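Local coordinates for uncharacterized protein, DUF633, LMOf2365_1472 (Listeria monocytogenes str. 4b F2365, PDB 3GNL) that is formally uncharacterized but probably methylates N1 of adenine 22 in tRNA, using S-adenosylmethionine as methyl donor on a Rossmann-like fold, at residues T102-I107 against W130-W135; L123-A128 against E157-A162; W141-E146 against V168-Q173. One frame throughout, in Å; residues are numbered along the deposited sequence.

Interaction 1. Residues T102-I107 against W130-W135; sequences TLIRTI and WQLREW
R105 of helix 101-110 enters a knobs-into-holes socket formed by Q131, L132, E134 and W135 of helix 129-139. Both helices pack on the same face of the Rossmann-like methyltransferase sheet, as the contacts of I104 and L132 with P125 indicate. The axes of segments 102-107 and 130-135 approach to 8.8 Å and run nearly parallel, 28° apart. R105 can be followed outward atom by atom. Its CB rests against L132 CD2 at 4.0 Å. CG lies anti to the backbone N (chi1 -172°), a torsion that brings it to within 4.0 Å of W135 CD1. The chain then stays extended to NE and passes over the backbone of the second helix, with CD 3.5 Å from Q131 O. NE comes 3.8 Å from W135 CB while forming a salt bridge with E109, one turn further along its own helix. CZ follows with one face of the guanidinium over W135 N, and NH2 makes a weak hydrogen bond to Q138. NH1 carries the polar link between the segments: it donates to Q131 OE1 at 3.0 Å, in a noticeably bent bond, and to E134 OE1 at 3.1 Å, where the N-H...O angle is 169°. The latter is a salt bridge, and two acceptors on one nitrogen, with E109 on NE, should limit rotation of the group. Nearer the sheet the contact becomes apolar. I104 and L132 cross at about a right angle, and I104 CG2 touches L132 CD2 at 3.6 Å.

Interaction 2. Residues L123-A128 against E157-A162; sequences LQPNIA and EIMVLA
Antiparallel pairing of strands 120-125 and 154-163 marks the point where the parallel part of the class I methyltransferase sheet, with strand order 3-2-1-4-5-7-6, reverses direction, and L123 and M159 form its hydrogen-bonded pair. Both bonds measure 2.9 Å: L123 N gives to M159 O at 173°, and M159 N to L123 O at 165°. L123 O also receives a CA-H...O contact from I158 CA at 3.4 Å. On the face bearing L123, M159 and L161, which helix 129-139 covers through L132, R133 and S136, the branch L123 CD1 meets L161 CD1 at 3.9 Å with the two side chains crossing at about a right angle. On the face of Q124 and I158, turned to helix 10-16, Q124 CG lies 3.7 Å from I158 CG1, and the amide oxygen of Q124 is bound by R11. The ring nitrogen of P125 has no hydrogen to give to E157 O, which is buried here and finds no hydrogen-bond partner in the model; its nearest contacts across the segments are carbons, Q124 CG at 3.4 Å and P125 CD at 3.5 Å, with a CA-H...O contact from Q124 CA. A water accepts from E157 N at 3.0 Å; its approach to P125 O is too short to be trusted in detail.

Interaction 3. Residues W141-E146 against V168-Q173; sequences WLITSE and VTWTKQ
A largely apolar groove beside the start of strand 141-151 receives V168 and W170 from the loop that leads into helix 172-177. The contact buries 227 Å² in total and contains no hydrogen bond between the two segments; across them it is held by van der Waals contact. V168 lays both methyls against one side of the W141-L142 peptide, CG2 3.8 Å from L142 N and CG1 3.8 Å from W141 O. CG1 also stands over the rim of one face of the W170 indole, so the two loop side chains pack on each other as well as on the strand. In W170, CG lies beside the backbone N (chi1 -65°); the benzo end of the ring is the part that reaches the strand. I143 N lies in the plane of the ring, at its edge, 3.6 Å from W170 CZ2. I143 CD1 packs on the same atom, 3.7 Å from W170 CZ2, and L142 comes in at about a right angle to put CD1 3.9 Å from W170 CH2. In the Rossmann-like methyltransferase sheet strand 141-151 is outermost, and its neighbour is strand 154-163, to which L142 and T144 are hydrogen-bonded through A162 and V160. T144 and S145 both face V160, the signature of a classic beta bulge. From helix 129-139, S136 OG accepts from W170 NE1 and donates to W141 O, while E137 takes the W170 backbone N and fixes the loop from a second point. Beyond the indole, T171 N-caps helix 172-177 through OG1, and T171 N is hydrogen-bonded to E174 OE1, consistent with a capping box.

Interaction 2 is the most central, with its middle about 2 Å from the chain centre and six of seven touching residues buried; strand-to-strand backbone bonds hold it. Interaction 1 lies on one face of that sheet, is partly buried, and grades from apolar contact at the strands to charged bonds at its outer, R105 end. Interaction 3, about 13 Å from the chain centre, is buried though peripheral, with L142 exposed; it has no hydrogen bond between its segments and is mostly apolar. Helix 129-139 connects all three: L132 packs on M159, while R133 makes a salt bridge with E146 and a weaker ion pair with E157. Strand 154-163 takes part in interaction 2 and neighbours the strand of interaction 3.

Interaction 1. Residues T102-I107 against W130-W135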
loop_
_atom_site.group_PDB
_atom_site.type_symbol
_atom_site.label_atom_id
_atom_site.label_comp_id
_atom_site.label_asym_id
_atom_site.label_seq_id
_atom_site.Cartn_x
_atom_site.Cartn_y
_atom_site.Cartn_z
ATOM N N THR A 102 7.568 -4.447 2.352
ATOM C CA THR A 102 8.321 -4.898 3.521
ATOM C C THR A 102 8.536 -3.728 4.498
ATOM O O THR A 102 8.352 -3.891 5.705
ATOM C CB THR A 102 9.663 -5.569 3.117
ATOM O OG1 THR A 102 9.383 -6.571 2.139
ATOM C CG2 THR A 102 10.310 -6.238 4.294
ATOM N N LEU A 103 8.888 -2.558 3.959
ATOM C CA LEU A 103 9.143 -1.349 4.765
ATOM C C LEU A 103 7.869 -0.921 5.482
ATOM O O LEU A 103 7.914 -0.554 6.663
ATOM C CB LEU A 103 9.656 -0.165 3.932
ATOM C CG LEU A 103 9.975 1.129 4.731
ATOM C CD1 LEU A 103 10.779 0.902 6.064
ATOM C CD2 LEU A 103 10.682 2.165 3.870
ATOM N N ILE A 104 6.756 -0.942 4.749
ATOM C CA ILE A 104 5.457 -0.608 5.328
ATOM C C ILE A 104 5.090 -1.579 6.424
ATOM O O ILE A 104 4.625 -1.175 7.482
ATOM C CB ILE A 104 4.294 -0.547 4.266
ATOM C CG1 ILE A 104 4.549 0.572 3.252
ATOM C CG2 ILE A 104 2.941 -0.319 4.968
ATOM C CD1 ILE A 104 3.523 0.705 2.126
ATOM N N ARG A 105 5.318 -2.863 6.175
ATOM C CA ARG A 105 5.032 -3.879 7.165
ATOM C C ARG A 105 5.840 -3.579 8.427
ATOM O O ARG A 105 5.285 -3.638 9.543
ATOM C CB ARG A 105 5.371 -5.293 6.639
ATOM C CG ARG A 105 4.888 -6.385 7.629
ATOM C CD ARG A 105 4.921 -7.778 6.977
ATOM N NE ARG A 105 4.378 -8.779 7.890
ATOM C CZ ARG A 105 4.091 -10.045 7.567
ATOM N NH1 ARG A 105 4.333 -10.516 6.344
ATOM N NH2 ARG A 105 3.576 -10.853 8.495
ATOM N N THR A 106 7.135 -3.293 8.246
ATOM C CA THR A 106 8.071 -2.990 9.369
ATOM C C THR A 106 7.552 -1.784 10.159
ATOM O O THR A 106 7.497 -1.828 11.397
ATOM C CB THR A 106 9.504 -2.784 8.859
ATOM O OG1 THR A 106 9.934 -4.012 8.253
ATOM C CG2 THR A 106 10.487 -2.421 9.996
ATOM N N ILE A 107 7.098 -0.762 9.434
ATOM C CA ILE A 107 6.542 0.441 10.053
ATOM C C ILE A 107 5.337 0.082 10.919
ATOM O O ILE A 107 5.204 0.589 12.052
ATOM C CB ILE A 107 6.189 1.505 8.985
ATOM C CG1 ILE A 107 7.485 2.141 8.482
ATOM C CG2 ILE A 107 5.221 2.579 9.572
ATOM C CD1 ILE A 107 7.286 3.014 7.289
ATOM N N TRP A 130 1.747 -8.395 -1.215
ATOM C CA TRP A 130 1.350 -9.578 -0.476
ATOM C C TRP A 130 1.829 -9.543 0.982
ATOM O O TRP A 130 1.161 -10.134 1.851
ATOM C CB TRP A 130 1.859 -10.867 -1.183
ATOM C CG TRP A 130 3.365 -11.021 -1.132
ATOM C CD1 TRP A 130 4.256 -10.596 -2.079
ATOM C CD2 TRP A 130 4.152 -11.629 -0.089
ATOM N NE1 TRP A 130 5.541 -10.909 -1.708
ATOM C CE2 TRP A 130 5.515 -11.537 -0.490
ATOM C CE3 TRP A 130 3.837 -12.254 1.134
ATOM C CZ2 TRP A 130 6.564 -12.050 0.288
ATOM C CZ3 TRP A 130 4.873 -12.752 1.906
ATOM C CH2 TRP A 130 6.225 -12.647 1.473
ATOM N N GLN A 131 2.948 -8.883 1.274
ATOM C CA GLN A 131 3.487 -8.789 2.633
ATOM C C GLN A 131 2.465 -8.114 3.542
ATOM O O GLN A 131 2.322 -8.486 4.707
ATOM C CB GLN A 131 4.752 -7.958 2.685
ATOM C CG GLN A 131 5.969 -8.588 2.064
ATOM C CD GLN A 131 6.743 -9.367 3.080
ATOM O OE1 GLN A 131 6.269 -9.588 4.199
ATOM N NE2 GLN A 131 7.943 -9.814 2.698
ATOM N N LEU A 132 1.768 -7.128 3.012
ATOM C CA LEU A 132 0.780 -6.413 3.813
ATOM C C LEU A 132 -0.520 -7.202 3.950
ATOM O O LEU A 132 -1.250 -7.086 4.951
ATOM C CB LEU A 132 0.546 -5.032 3.198
ATOM C CG LEU A 132 1.776 -4.136 3.263
ATOM C CD1 LEU A 132 1.494 -2.868 2.523
ATOM C CD2 LEU A 132 2.215 -3.846 4.719
ATOM N N ARG A 133 -0.848 -8.047 2.972
ATOM C CA ARG A 133 -2.016 -8.904 3.105
ATOM C C ARG A 133 -1.746 -9.992 4.121
ATOM O O ARG A 133 -2.664 -10.346 4.869
ATOM C CB ARG A 133 -2.502 -9.431 1.720
ATOM C CG ARG A 133 -2.709 -8.270 0.759
ATOM C CD ARG A 133 -3.596 -8.675 -0.378
ATOM N NE ARG A 133 -3.643 -7.668 -1.420
ATOM C CZ ARG A 133 -2.804 -7.589 -2.449
ATOM N NH1 ARG A 133 -1.848 -8.516 -2.635
ATOM N NH2 ARG A 133 -2.931 -6.594 -3.327
ATOM N N GLU A 134 -0.490 -10.461 4.217
ATOM C CA GLU A 134 -0.106 -11.399 5.271
ATOM C C GLU A 134 -0.202 -10.720 6.608
ATOM O O GLU A 134 -0.750 -11.326 7.539
ATOM C CB GLU A 134 1.299 -11.973 5.063
ATOM C CG GLU A 134 1.544 -13.135 5.986
ATOM C CD GLU A 134 2.704 -13.959 5.549
ATOM O OE1 GLU A 134 3.791 -13.385 5.280
ATOM O OE2 GLU A 134 2.502 -15.193 5.458
ATOM N N TRP A 135 0.309 -9.491 6.705
ATOM C CA TRP A 135 0.206 -8.732 7.942
ATOM C C TRP A 135 -1.256 -8.618 8.342
ATOM O O TRP A 135 -1.589 -8.743 9.528
ATOM C CB TRP A 135 0.839 -7.355 7.731
ATOM C CG TRP A 135 0.752 -6.480 8.994
ATOM C CD1 TRP A 135 1.657 -6.402 9.993
ATOM C CD2 TRP A 135 -0.317 -5.599 9.319
ATOM N NE1 TRP A 135 1.207 -5.520 10.958
ATOM C CE2 TRP A 135 -0.019 -5.041 10.586
ATOM C CE3 TRP A 135 -1.525 -5.271 8.694
ATOM C CZ2 TRP A 135 -0.884 -4.111 11.225
ATOM C CZ3 TRP A 135 -2.380 -4.350 9.321
ATOM C CH2 TRP A 135 -2.036 -3.785 10.578
#

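Interaction 2. Residues L123-A128 against E157-A162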
loop_
_atom_site.group_PDB
_atom_site.type_symbol
_atom_site.label_atom_id
_atom_site.label_comp_id
_atom_site.label_asym_id
_atom_site.label_seq_id
_atom_site.Cartn_x
_atom_site.Cartn_y
_atom_site.Cartn_z
ATOM N N LEU A 123 -3.071 1.802 2.438
ATOM C CA LEU A 123 -1.644 1.479 2.205
ATOM C C LEU A 123 -1.442 1.342 0.703
ATOM O O LEU A 123 -2.287 0.779 -0.010
ATOM C CB LEU A 123 -1.278 0.154 2.901
ATOM C CG LEU A 123 -1.654 0.060 4.362
ATOM C CD1 LEU A 123 -1.201 -1.334 4.857
ATOM C CD2 LEU A 123 -1.026 1.209 5.173
ATOM N N GLN A 124 -0.317 1.879 0.220
ATOM C CA GLN A 124 -0.033 1.802 -1.207
ATOM C C GLN A 124 1.418 1.349 -1.340
ATOM O O GLN A 124 2.306 2.169 -1.409
ATOM C CB GLN A 124 -0.321 3.134 -1.889
ATOM C CG GLN A 124 -0.153 3.075 -3.436
ATOM C CD GLN A 124 1.275 3.336 -3.844
ATOM O OE1 GLN A 124 1.814 4.374 -3.511
ATOM N NE2 GLN A 124 1.907 2.366 -4.526
ATOM N N PRO A 125 1.633 0.027 -1.392
ATOM C CA PRO A 125 3.008 -0.498 -1.526
ATOM C C PRO A 125 3.467 -0.547 -2.985
ATOM O O PRO A 125 2.678 -0.868 -3.875
ATOM C CB PRO A 125 2.895 -1.911 -0.990
ATOM C CG PRO A 125 1.466 -2.341 -1.385
ATOM C CD PRO A 125 0.647 -1.043 -1.225
ATOM N N ASN A 126 4.726 -0.212 -3.192
ATOM C CA ASN A 126 5.327 -0.161 -4.532
ATOM C C ASN A 126 5.885 -1.527 -4.949
ATOM O O ASN A 126 6.283 -1.696 -6.088
ATOM C CB ASN A 126 6.451 0.861 -4.554
ATOM C CG ASN A 126 5.939 2.293 -4.595
ATOM O OD1 ASN A 126 4.753 2.554 -4.833
ATOM N ND2 ASN A 126 6.823 3.214 -4.359
ATOM N N ILE A 127 5.967 -2.461 -4.005
ATOM C CA ILE A 127 6.510 -3.823 -4.235
ATOM C C ILE A 127 5.962 -4.687 -3.127
ATOM O O ILE A 127 5.652 -4.173 -2.030
ATOM C CB ILE A 127 8.111 -3.817 -4.235
ATOM C CG1 ILE A 127 8.733 -5.167 -4.656
ATOM C CG2 ILE A 127 8.693 -3.389 -2.911
ATOM C CD1 ILE A 127 10.324 -5.085 -4.787
ATOM N N ALA A 128 5.863 -5.988 -3.382
ATOM C CA ALA A 128 5.523 -6.962 -2.339
ATOM C C ALA A 128 4.243 -6.593 -1.529
ATOM O O ALA A 128 4.265 -6.645 -0.274
ATOM C CB ALA A 128 6.719 -7.165 -1.418
ATOM N N GLU A 157 -0.958 -0.796 -6.647
ATOM C CA GLU A 157 -2.058 -1.360 -5.856
ATOM C C GLU A 157 -2.251 -0.543 -4.588
ATOM O O GLU A 157 -1.270 -0.064 -3.983
ATOM C CB GLU A 157 -1.754 -2.812 -5.473
ATOM C CG GLU A 157 -1.729 -3.818 -6.651
ATOM C CD GLU A 157 -0.856 -5.012 -6.323
ATOM O OE1 GLU A 157 0.389 -4.851 -6.114
ATOM O OE2 GLU A 157 -1.404 -6.106 -6.281
ATOM N N ILE A 158 -3.524 -0.404 -4.204
ATOM C CA ILE A 158 -3.918 0.325 -2.961
ATOM C C ILE A 158 -4.823 -0.622 -2.187
ATOM O O ILE A 158 -5.620 -1.360 -2.770
ATOM C CB ILE A 158 -4.682 1.621 -3.308
ATOM C CG1 ILE A 158 -3.736 2.541 -4.112
ATOM C CG2 ILE A 158 -5.204 2.330 -2.012
ATOM C CD1 ILE A 158 -4.451 3.627 -4.812
HETATM N N MSE A 159 -4.664 -0.655 -0.875
HETATM C CA MSE A 159 -5.551 -1.480 -0.058
HETATM C C MSE A 159 -6.018 -0.661 1.142
HETATM O O MSE A 159 -5.266 0.133 1.702
HETATM C CB MSE A 159 -4.857 -2.766 0.407
HETATM C CG MSE A 159 -3.734 -2.613 1.369
HETATM SE SE MSE A 159 -3.023 -4.430 1.802
HETATM C CE MSE A 159 -2.005 -4.651 0.159
ATOM N N VAL A 160 -7.260 -0.899 1.545
ATOM C CA VAL A 160 -7.814 -0.175 2.691
ATOM C C VAL A 160 -8.195 -1.209 3.700
ATOM O O VAL A 160 -8.800 -2.230 3.320
ATOM C CB VAL A 160 -9.030 0.617 2.267
ATOM C CG1 VAL A 160 -9.594 1.399 3.488
ATOM C CG2 VAL A 160 -8.680 1.559 1.086
ATOM N N LEU A 161 -7.789 -1.004 4.948
ATOM C CA LEU A 161 -8.010 -2.010 5.996
ATOM C C LEU A 161 -8.746 -1.426 7.174
ATOM O O LEU A 161 -8.671 -0.222 7.418
ATOM C CB LEU A 161 -6.682 -2.562 6.498
ATOM C CG LEU A 161 -5.863 -3.268 5.395
ATOM C CD1 LEU A 161 -4.947 -2.248 4.813
ATOM C CD2 LEU A 161 -5.060 -4.408 5.898
ATOM N N ALA A 162 -9.342 -2.292 7.992
ATOM C CA ALA A 162 -10.006 -1.855 9.235
ATOM C C ALA A 162 -9.789 -2.967 10.271
ATOM O O ALA A 162 -9.698 -4.144 9.891
ATOM C CB ALA A 162 -11.471 -1.628 8.987
HETATM O O HOH W 1 1.772 -1.890 -6.005
#

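Interaction 3. Residues W141-E146 against V168-Q173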
loop_
_atom_site.group_PDB
_atom_site.type_symbol
_atom_site.label_atom_id
_atom_site.label_comp_id
_atom_site.label_asym_id
_atom_site.label_seq_id
_atom_site.Cartn_x
_atom_site.Cartn_y
_atom_site.Cartn_z
ATOM N N TRP A 141 -6.657 -7.466 10.697
ATOM C CA TRP A 141 -7.242 -6.342 9.988
ATOM C C TRP A 141 -7.916 -6.817 8.707
ATOM O O TRP A 141 -7.258 -7.462 7.849
ATOM C CB TRP A 141 -6.197 -5.270 9.649
ATOM C CG TRP A 141 -5.692 -4.498 10.864
ATOM C CD1 TRP A 141 -4.975 -4.978 11.885
ATOM C CD2 TRP A 141 -5.875 -3.092 11.118
ATOM N NE1 TRP A 141 -4.709 -3.974 12.815
ATOM C CE2 TRP A 141 -5.266 -2.814 12.353
ATOM C CE3 TRP A 141 -6.549 -2.069 10.446
ATOM C CZ2 TRP A 141 -5.256 -1.515 12.909
ATOM C CZ3 TRP A 141 -6.556 -0.771 11.013
ATOM C CH2 TRP A 141 -5.908 -0.521 12.224
ATOM N N LEU A 142 -9.194 -6.542 8.532
ATOM C CA LEU A 142 -9.880 -6.864 7.310
ATOM C C LEU A 142 -9.496 -5.917 6.169
ATOM O O LEU A 142 -9.388 -4.704 6.363
ATOM C CB LEU A 142 -11.393 -6.824 7.545
ATOM C CG LEU A 142 -12.416 -7.499 6.670
ATOM C CD1 LEU A 142 -12.141 -9.031 6.493
ATOM C CD2 LEU A 142 -13.770 -7.308 7.344
ATOM N N ILE A 143 -9.304 -6.452 4.965
ATOM C CA ILE A 143 -9.247 -5.622 3.776
ATOM C C ILE A 143 -10.673 -5.315 3.291
ATOM O O ILE A 143 -11.483 -6.221 2.999
ATOM C CB ILE A 143 -8.409 -6.337 2.672
ATOM C CG1 ILE A 143 -6.992 -6.537 3.199
ATOM C CG2 ILE A 143 -8.395 -5.527 1.339
ATOM C CD1 ILE A 143 -6.157 -7.630 2.367
ATOM N N THR A 144 -11.023 -4.019 3.265
ATOM C CA THR A 144 -12.359 -3.606 2.897
ATOM C C THR A 144 -12.511 -3.023 1.523
ATOM O O THR A 144 -13.585 -3.062 0.960
ATOM C CB THR A 144 -12.888 -2.587 3.901
ATOM O OG1 THR A 144 -11.964 -1.508 3.967
ATOM C CG2 THR A 144 -12.939 -3.239 5.287
ATOM N N SER A 145 -11.412 -2.524 0.946
ATOM C CA SER A 145 -11.423 -2.006 -0.409
ATOM C C SER A 145 -10.015 -2.204 -0.947
ATOM O O SER A 145 -9.064 -2.236 -0.183
ATOM C CB SER A 145 -11.708 -0.498 -0.454
ATOM O OG SER A 145 -13.067 -0.180 -0.137
ATOM N N GLU A 146 -9.959 -2.351 -2.285
ATOM C CA GLU A 146 -8.661 -2.278 -3.006
ATOM C C GLU A 146 -8.869 -1.676 -4.357
ATOM O O GLU A 146 -9.974 -1.687 -4.937
ATOM C CB GLU A 146 -8.055 -3.688 -3.198
ATOM C CG GLU A 146 -7.838 -4.475 -1.903
ATOM C CD GLU A 146 -7.230 -5.878 -2.149
ATOM O OE1 GLU A 146 -7.955 -6.705 -2.779
ATOM O OE2 GLU A 146 -6.081 -6.079 -1.721
ATOM N N VAL A 168 -9.227 -12.862 10.827
ATOM C CA VAL A 168 -9.096 -12.671 9.389
ATOM C C VAL A 168 -8.297 -13.843 8.857
ATOM O O VAL A 168 -7.202 -14.141 9.348
ATOM C CB VAL A 168 -8.435 -11.326 9.103
ATOM C CG1 VAL A 168 -8.216 -11.126 7.601
ATOM C CG2 VAL A 168 -9.325 -10.172 9.617
ATOM N N THR A 169 -8.900 -14.501 7.876
ATOM C CA THR A 169 -8.272 -15.710 7.261
ATOM C C THR A 169 -8.403 -15.642 5.750
ATOM O O THR A 169 -9.515 -15.722 5.213
ATOM C CB THR A 169 -8.942 -17.028 7.783
ATOM O OG1 THR A 169 -10.325 -17.051 7.405
ATOM C CG2 THR A 169 -8.794 -17.165 9.301
ATOM N N TRP A 170 -7.267 -15.489 5.055
ATOM C CA TRP A 170 -7.325 -15.360 3.603
ATOM C C TRP A 170 -7.002 -16.684 2.930
ATOM O O TRP A 170 -6.521 -17.578 3.568
ATOM C CB TRP A 170 -6.239 -14.348 3.163
ATOM C CG TRP A 170 -6.462 -12.923 3.661
ATOM C CD1 TRP A 170 -5.568 -12.175 4.351
ATOM C CD2 TRP A 170 -7.681 -12.152 3.557
ATOM N NE1 TRP A 170 -6.131 -10.940 4.653
ATOM C CE2 TRP A 170 -7.418 -10.900 4.198
ATOM C CE3 TRP A 170 -8.952 -12.369 2.989
ATOM C CZ2 TRP A 170 -8.390 -9.874 4.288
ATOM C CZ3 TRP A 170 -9.925 -11.317 3.072
ATOM C CH2 TRP A 170 -9.610 -10.092 3.727
ATOM N N THR A 171 -7.304 -16.788 1.642
ATOM C CA THR A 171 -6.696 -17.871 0.865
ATOM C C THR A 171 -5.338 -17.364 0.335
ATOM O O THR A 171 -5.068 -16.157 0.304
ATOM C CB THR A 171 -7.520 -18.246 -0.313
ATOM O OG1 THR A 171 -7.628 -17.118 -1.213
ATOM C CG2 THR A 171 -8.906 -18.689 0.081
ATOM N N LYS A 172 -4.518 -18.258 -0.186
ATOM C CA LYS A 172 -3.230 -17.822 -0.713
ATOM C C LYS A 172 -3.445 -16.921 -1.942
ATOM O O LYS A 172 -2.661 -15.995 -2.157
ATOM C CB LYS A 172 -2.316 -19.028 -1.024
ATOM C CG LYS A 172 -2.830 -19.995 -2.015
ATOM C CD LYS A 172 -1.899 -21.265 -2.133
ATOM C CE LYS A 172 -2.536 -22.268 -3.167
ATOM N NZ LYS A 172 -1.581 -23.259 -3.830
ATOM N N GLN A 173 -4.501 -17.175 -2.707
ATOM C CA GLN A 173 -4.822 -16.315 -3.849
ATOM C C GLN A 173 -5.190 -14.916 -3.364
ATOM O O GLN A 173 -4.754 -13.905 -3.931
ATOM C CB GLN A 173 -5.966 -16.877 -4.691
ATOM C CG GLN A 173 -5.638 -18.201 -5.414
ATOM C CD GLN A 173 -5.883 -19.457 -4.577
ATOM O OE1 GLN A 173 -6.016 -19.438 -3.341
ATOM N NE2 GLN A 173 -5.933 -20.595 -5.277
#